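Local structure of cell divisionFtsK/SpoIIIE (Thermomonospora curvata, 4NH0) at the adenosine-5'-triphosphate site. The protein acts as the multi-domain cytoplasmic ATPase motor of a type VII (ESX) secretion system, which exports proteins including EsxA and EsxB. Sequence-based numbering; all coordinates share one arbitrary frame.

The adenosine-5'-triphosphate site. Residues 905, 950-956, 1046, 1125-1126, 1141-1144. With ATP (adenosine-5'-triphosphate), chain B; MG (magnesium ion), chain C.
Gln1125 reaches along the ribose and adenine with its chain extended beyond CG, laying the carboxamide beside the sugar; NE2 lies 3.2 Å from the ring oxygen O4' of ATP. Tyr1144, with CG anti to the backbone N (chi1 176°), closes the other side of the base: its ring meets the purine edge-to-face, the planes 62° apart, and CD1 comes 3.8 Å from ATP C5. The adenine amino group N6 donates to Thr1142 O at 3.2 Å, approaching from above the carbonyl plane rather than along a lone pair. Asn956, also anti at chi1 (174°), packs CB near N7 and C8, while its ND2 bonds Ala1143 O in the carbonyl plane at 2.9 Å, tying helix 954-968 to strand 1136-1144 beside the base.

The phosphates sit in the Walker A P-loop at the start of that helix. Lys954, bent at chi3 and chi4, curls back to bring NZ 2.6 Å from the beta-phosphate O2B, which its backbone N also holds; NZ also bonds bridging O3B and, at 2.8 Å, gamma-phosphate O3G. An alanine here would probably weaken beta- and gamma-phosphate binding by losing the ammonium's charge and bonds. Ser955 OG binds magnesium at 2.2 Å, alongside ATP O1B, O3G and two waters. The site holds Mg-ATP in the EsxB-binding third FtsK domain, its centre about 81 Å from Glu425, the probable catalytic residue; hydrolysis is probably confined to the first, so binding here likely serves structure or regulation.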
ATOM      1  N   ASN A 905      32.464 -12.362   4.911  1.00 90.62           N
ATOM      2  CA  ASN A 905      33.320 -12.734   3.794  1.00 85.14           C
ATOM      3  C   ASN A 905      34.509 -13.530   4.309  1.00 75.78           C
ATOM      4  O   ASN A 905      35.000 -14.442   3.646  1.00 75.58           O
ATOM      5  CB  ASN A 905      33.792 -11.496   3.031  1.00 93.75           C
ATOM      6  CG  ASN A 905      32.683 -10.850   2.228  1.00101.86           C
ATOM      7  OD1 ASN A 905      31.810 -11.534   1.692  1.00 92.23           O
ATOM      8  ND2 ASN A 905      32.709  -9.525   2.139  1.00 95.79           N
ATOM      9  N   THR A 950      38.980 -24.836  -7.569  1.00 87.90           N
ATOM     10  CA  THR A 950      40.298 -24.299  -7.256  1.00 79.01           C
ATOM     11  C   THR A 950      40.195 -22.998  -6.469  1.00 75.89           C
ATOM     12  O   THR A 950      39.416 -22.112  -6.820  1.00 78.18           O
ATOM     13  CB  THR A 950      41.120 -24.051  -8.533  1.00 83.99           C
ATOM     14  OG1 THR A 950      40.380 -23.207  -9.422  1.00108.59           O
ATOM     15  CG2 THR A 950      41.424 -25.367  -9.230  1.00 77.28           C
ATOM     16  N   GLU A 951      40.987 -22.904  -5.404  1.00 85.95           N
ATOM     17  CA  GLU A 951      41.016 -21.730  -4.534  1.00 89.92           C
ATOM     18  C   GLU A 951      39.633 -21.380  -3.994  1.00 87.10           C
ATOM     19  O   GLU A 951      39.109 -20.301  -4.263  1.00 94.44           O
ATOM     20  CB  GLU A 951      41.606 -20.527  -5.273  1.00 87.05           C
ATOM     21  CG  GLU A 951      43.045 -20.715  -5.719  1.00 79.30           C
ATOM     22  CD  GLU A 951      43.646 -19.444  -6.280  1.00 86.55           C
ATOM     23  OE1 GLU A 951      43.108 -18.356  -5.989  1.00102.17           O
ATOM     24  OE2 GLU A 951      44.653 -19.531  -7.013  1.00 88.88           O
ATOM     25  N   CYS A 952      39.049 -22.300  -3.234  1.00 81.70           N
ATOM     26  CA  CYS A 952      37.754 -22.063  -2.610  1.00 76.43           C
ATOM     27  C   CYS A 952      37.875 -22.119  -1.094  1.00 79.38           C
ATOM     28  O   CYS A 952      37.137 -21.444  -0.377  1.00 85.62           O
ATOM     29  CB  CYS A 952      36.723 -23.082  -3.096  1.00 69.01           C
ATOM     30  SG  CYS A 952      37.018 -24.762  -2.515  1.00 79.75           S
ATOM     31  N   GLY A 953      38.812 -22.927  -0.609  1.00 79.44           N
ATOM     32  CA  GLY A 953      39.059 -23.031   0.816  1.00 69.00           C
ATOM     33  C   GLY A 953      39.175 -24.457   1.320  1.00 65.22           C
ATOM     34  O   GLY A 953      38.920 -24.725   2.492  1.00 67.52           O
ATOM     35  N   LYS A 954      39.571 -25.372   0.430  1.00 73.28           N
ATOM     36  CA  LYS A 954      39.710 -26.776   0.804  1.00 73.18           C
ATOM     37  C   LYS A 954      40.850 -26.976   1.797  1.00 67.05           C
ATOM     38  O   LYS A 954      40.627 -27.427   2.918  1.00 63.80           O
ATOM     39  CB  LYS A 954      39.938 -27.650  -0.433  1.00 73.07           C
ATOM     40  CG  LYS A 954      38.754 -27.722  -1.383  1.00 58.72           C
ATOM     41  CD  LYS A 954      39.160 -28.307  -2.727  1.00 53.38           C
ATOM     42  CE  LYS A 954      39.633 -27.221  -3.680  1.00 73.68           C
ATOM     43  NZ  LYS A 954      41.074 -26.891  -3.506  1.00 78.19           N
ATOM     44  N   SER A 955      42.057 -26.634   1.388  1.00 78.04           N
ATOM     45  CA  SER A 955      43.247 -26.826   2.213  1.00 69.64           C
ATOM     46  C   SER A 955      43.140 -26.111   3.557  1.00 73.65           C
ATOM     47  O   SER A 955      43.603 -26.621   4.576  1.00 80.28           O
ATOM     48  CB  SER A 955      44.493 -26.342   1.470  1.00 85.19           C
ATOM     49  OG  SER A 955      44.633 -26.999   0.223  1.00 75.36           O
ATOM     50  N   ASN A 956      42.531 -24.931   3.551  1.00 71.68           N
ATOM     51  CA  ASN A 956      42.332 -24.170   4.776  1.00 65.51           C
ATOM     52  C   ASN A 956      41.409 -24.892   5.747  1.00 57.44           C
ATOM     53  O   ASN A 956      41.673 -24.946   6.947  1.00 68.00           O
ATOM     54  CB  ASN A 956      41.766 -22.786   4.462  1.00 61.64           C
ATOM     55  CG  ASN A 956      41.395 -22.014   5.710  1.00 63.28           C
ATOM     56  OD1 ASN A 956      42.240 -21.364   6.324  1.00 63.39           O
ATOM     57  ND2 ASN A 956      40.126 -22.081   6.092  1.00 64.06           N
ATOM     58  N   ASP A1046      43.634 -32.921  -1.746  1.00 67.84           N
ATOM     59  CA  ASP A1046      43.719 -33.091  -3.194  1.00 65.44           C
ATOM     60  C   ASP A1046      43.557 -34.557  -3.585  1.00 67.85           C
ATOM     61  O   ASP A1046      44.479 -35.175  -4.115  1.00 87.51           O
ATOM     62  CB  ASP A1046      45.046 -32.542  -3.725  1.00 71.21           C
ATOM     63  CG  ASP A1046      45.200 -31.056  -3.479  1.00 69.46           C
ATOM     64  OD1 ASP A1046      44.246 -30.303  -3.766  1.00 63.64           O
ATOM     65  OD2 ASP A1046      46.273 -30.639  -2.994  1.00 82.16           O
ATOM     66  N   GLN A1125      34.688 -17.594  -1.359  1.00 58.94           N
ATOM     67  CA  GLN A1125      35.669 -18.421  -0.670  1.00 62.04           C
ATOM     68  C   GLN A1125      35.231 -18.775   0.748  1.00 62.30           C
ATOM     69  O   GLN A1125      34.770 -17.919   1.499  1.00 68.17           O
ATOM     70  CB  GLN A1125      37.024 -17.715  -0.632  1.00 66.13           C
ATOM     71  CG  GLN A1125      37.637 -17.479  -2.002  1.00 64.90           C
ATOM     72  CD  GLN A1125      38.990 -16.801  -1.924  1.00 77.05           C
ATOM     73  OE1 GLN A1125      39.233 -15.974  -1.048  1.00 89.27           O
ATOM     74  NE2 GLN A1125      39.880 -17.152  -2.844  1.00 82.54           N
ATOM     75  N   GLY A1126      35.375 -20.047   1.102  1.00 66.00           N
ATOM     76  CA  GLY A1126      35.058 -20.506   2.439  1.00 52.75           C
ATOM     77  C   GLY A1126      33.627 -20.975   2.603  1.00 52.29           C
ATOM     78  O   GLY A1126      33.330 -21.783   3.479  1.00 54.96           O
ATOM     79  N   GLN A1141      29.294 -20.956   6.496  1.00 42.75           N
ATOM     80  CA  GLN A1141      30.533 -20.269   6.154  1.00 41.37           C
ATOM     81  C   GLN A1141      31.667 -20.800   7.020  1.00 53.26           C
ATOM     82  O   GLN A1141      31.622 -20.690   8.241  1.00 50.92           O
ATOM     83  CB  GLN A1141      30.386 -18.760   6.339  1.00 46.01           C
ATOM     84  CG  GLN A1141      31.693 -17.995   6.241  1.00 49.68           C
ATOM     85  CD  GLN A1141      32.157 -17.805   4.815  1.00 54.57           C
ATOM     86  OE1 GLN A1141      31.352 -17.793   3.886  1.00 52.73           O
ATOM     87  NE2 GLN A1141      33.462 -17.654   4.633  1.00 61.85           N
ATOM     88  N   THR A1142      32.678 -21.386   6.388  1.00 48.89           N
ATOM     89  CA  THR A1142      33.794 -21.962   7.125  1.00 41.69           C
ATOM     90  C   THR A1142      34.745 -20.879   7.621  1.00 61.30           C
ATOM     91  O   THR A1142      34.771 -19.770   7.089  1.00 66.63           O
ATOM     92  CB  THR A1142      34.575 -22.974   6.271  1.00 48.43           C
ATOM     93  OG1 THR A1142      35.008 -22.349   5.058  1.00 62.44           O
ATOM     94  CG2 THR A1142      33.698 -24.161   5.933  1.00 39.08           C
ATOM     95  N   ALA A1143      35.525 -21.211   8.644  1.00 54.32           N
ATOM     96  CA  ALA A1143      36.404 -20.241   9.282  1.00 48.29           C
ATOM     97  C   ALA A1143      37.786 -20.203   8.643  1.00 59.96           C
ATOM     98  O   ALA A1143      38.282 -21.213   8.150  1.00 59.01           O
ATOM     99  CB  ALA A1143      36.522 -20.540  10.762  1.00 51.01           C
ATOM    100  N   TYR A1144      38.405 -19.027   8.665  1.00 65.57           N
ATOM    101  CA  TYR A1144      39.729 -18.839   8.085  1.00 56.83           C
ATOM    102  C   TYR A1144      40.821 -18.948   9.144  1.00 59.99           C
ATOM    103  O   TYR A1144      40.744 -18.315  10.195  1.00 58.94           O
ATOM    104  CB  TYR A1144      39.812 -17.484   7.380  1.00 60.01           C
ATOM    105  CG  TYR A1144      41.180 -17.160   6.825  1.00 63.55           C
ATOM    106  CD1 TYR A1144      41.681 -17.838   5.723  1.00 73.17           C
ATOM    107  CD2 TYR A1144      41.965 -16.168   7.395  1.00 71.97           C
ATOM    108  CE1 TYR A1144      42.929 -17.544   5.210  1.00 79.50           C
ATOM    109  CE2 TYR A1144      43.214 -15.866   6.887  1.00 82.96           C
ATOM    110  CZ  TYR A1144      43.690 -16.557   5.795  1.00 86.86           C
ATOM    111  OH  TYR A1144      44.933 -16.262   5.286  1.00 96.55           O
TER
HETATM  112  PG  ATP B1404      43.923 -24.997  -4.313  1.00 97.78           P
HETATM  113  O1G ATP B1404      45.122 -24.300  -3.719  1.00 92.10           O
HETATM  114  O2G ATP B1404      43.662 -24.672  -5.763  1.00 94.64           O
HETATM  115  O3G ATP B1404      43.841 -26.464  -3.975  1.00 96.65           O
HETATM  116  PB  ATP B1404      42.571 -24.454  -1.935  1.00 82.65           P
HETATM  117  O1B ATP B1404      43.862 -25.007  -1.387  1.00 86.61           O
HETATM  118  O2B ATP B1404      41.269 -25.130  -1.605  1.00 62.82           O
HETATM  119  O3B ATP B1404      42.671 -24.352  -3.536  1.00 89.99           O
HETATM  120  PA  ATP B1404      43.034 -22.467  -0.055  1.00 69.01           P
HETATM  121  O1A ATP B1404      42.247 -23.142   1.038  1.00 68.91           O
HETATM  122  O2A ATP B1404      44.530 -22.647  -0.109  1.00101.88           O
HETATM  123  O3A ATP B1404      42.417 -22.927  -1.466  1.00 73.64           O
HETATM  124  O5' ATP B1404      42.697 -20.898  -0.027  1.00 74.09           O
HETATM  125  C5' ATP B1404      42.900 -20.088  -1.180  1.00 80.57           C
HETATM  126  C4' ATP B1404      42.472 -18.670  -0.837  1.00 70.49           C
HETATM  127  O4' ATP B1404      41.150 -18.700  -0.300  1.00 74.68           O
HETATM  128  C3' ATP B1404      43.380 -18.066   0.219  1.00 66.68           C
HETATM  129  O3' ATP B1404      44.078 -16.943  -0.327  1.00 84.23           O
HETATM  130  C2' ATP B1404      42.475 -17.613   1.345  1.00 65.99           C
HETATM  131  O2' ATP B1404      42.632 -16.207   1.556  1.00 92.38           O
HETATM  132  C1' ATP B1404      41.058 -17.916   0.891  1.00 73.44           C
HETATM  133  N9  ATP B1404      40.339 -18.683   1.939  1.00 72.93           N
HETATM  134  C8  ATP B1404      40.599 -19.954   2.294  1.00 74.24           C
HETATM  135  N7  ATP B1404      39.765 -20.368   3.281  1.00 67.81           N
HETATM  136  C5  ATP B1404      38.947 -19.342   3.574  1.00 68.58           C
HETATM  137  C6  ATP B1404      37.833 -19.105   4.519  1.00 71.36           C
HETATM  138  N6  ATP B1404      37.419 -20.073   5.372  1.00 74.66           N
HETATM  139  N1  ATP B1404      37.244 -17.890   4.505  1.00 71.38           N
HETATM  140  C2  ATP B1404      37.647 -16.922   3.664  1.00 70.39           C
HETATM  141  N3  ATP B1404      38.649 -17.069   2.781  1.00 61.23           N
HETATM  142  C4  ATP B1404      39.330 -18.235   2.688  1.00 66.76           C
HETATM  143 MG    MG C1403      44.324 -26.805  -1.981  1.00 77.25          MG
HETATM  144  O   HOH W   1      43.661 -28.484  -1.116  1.00 72.43           O
HETATM  145  O   HOH W   2      46.163 -26.307  -1.320  1.00 87.96           O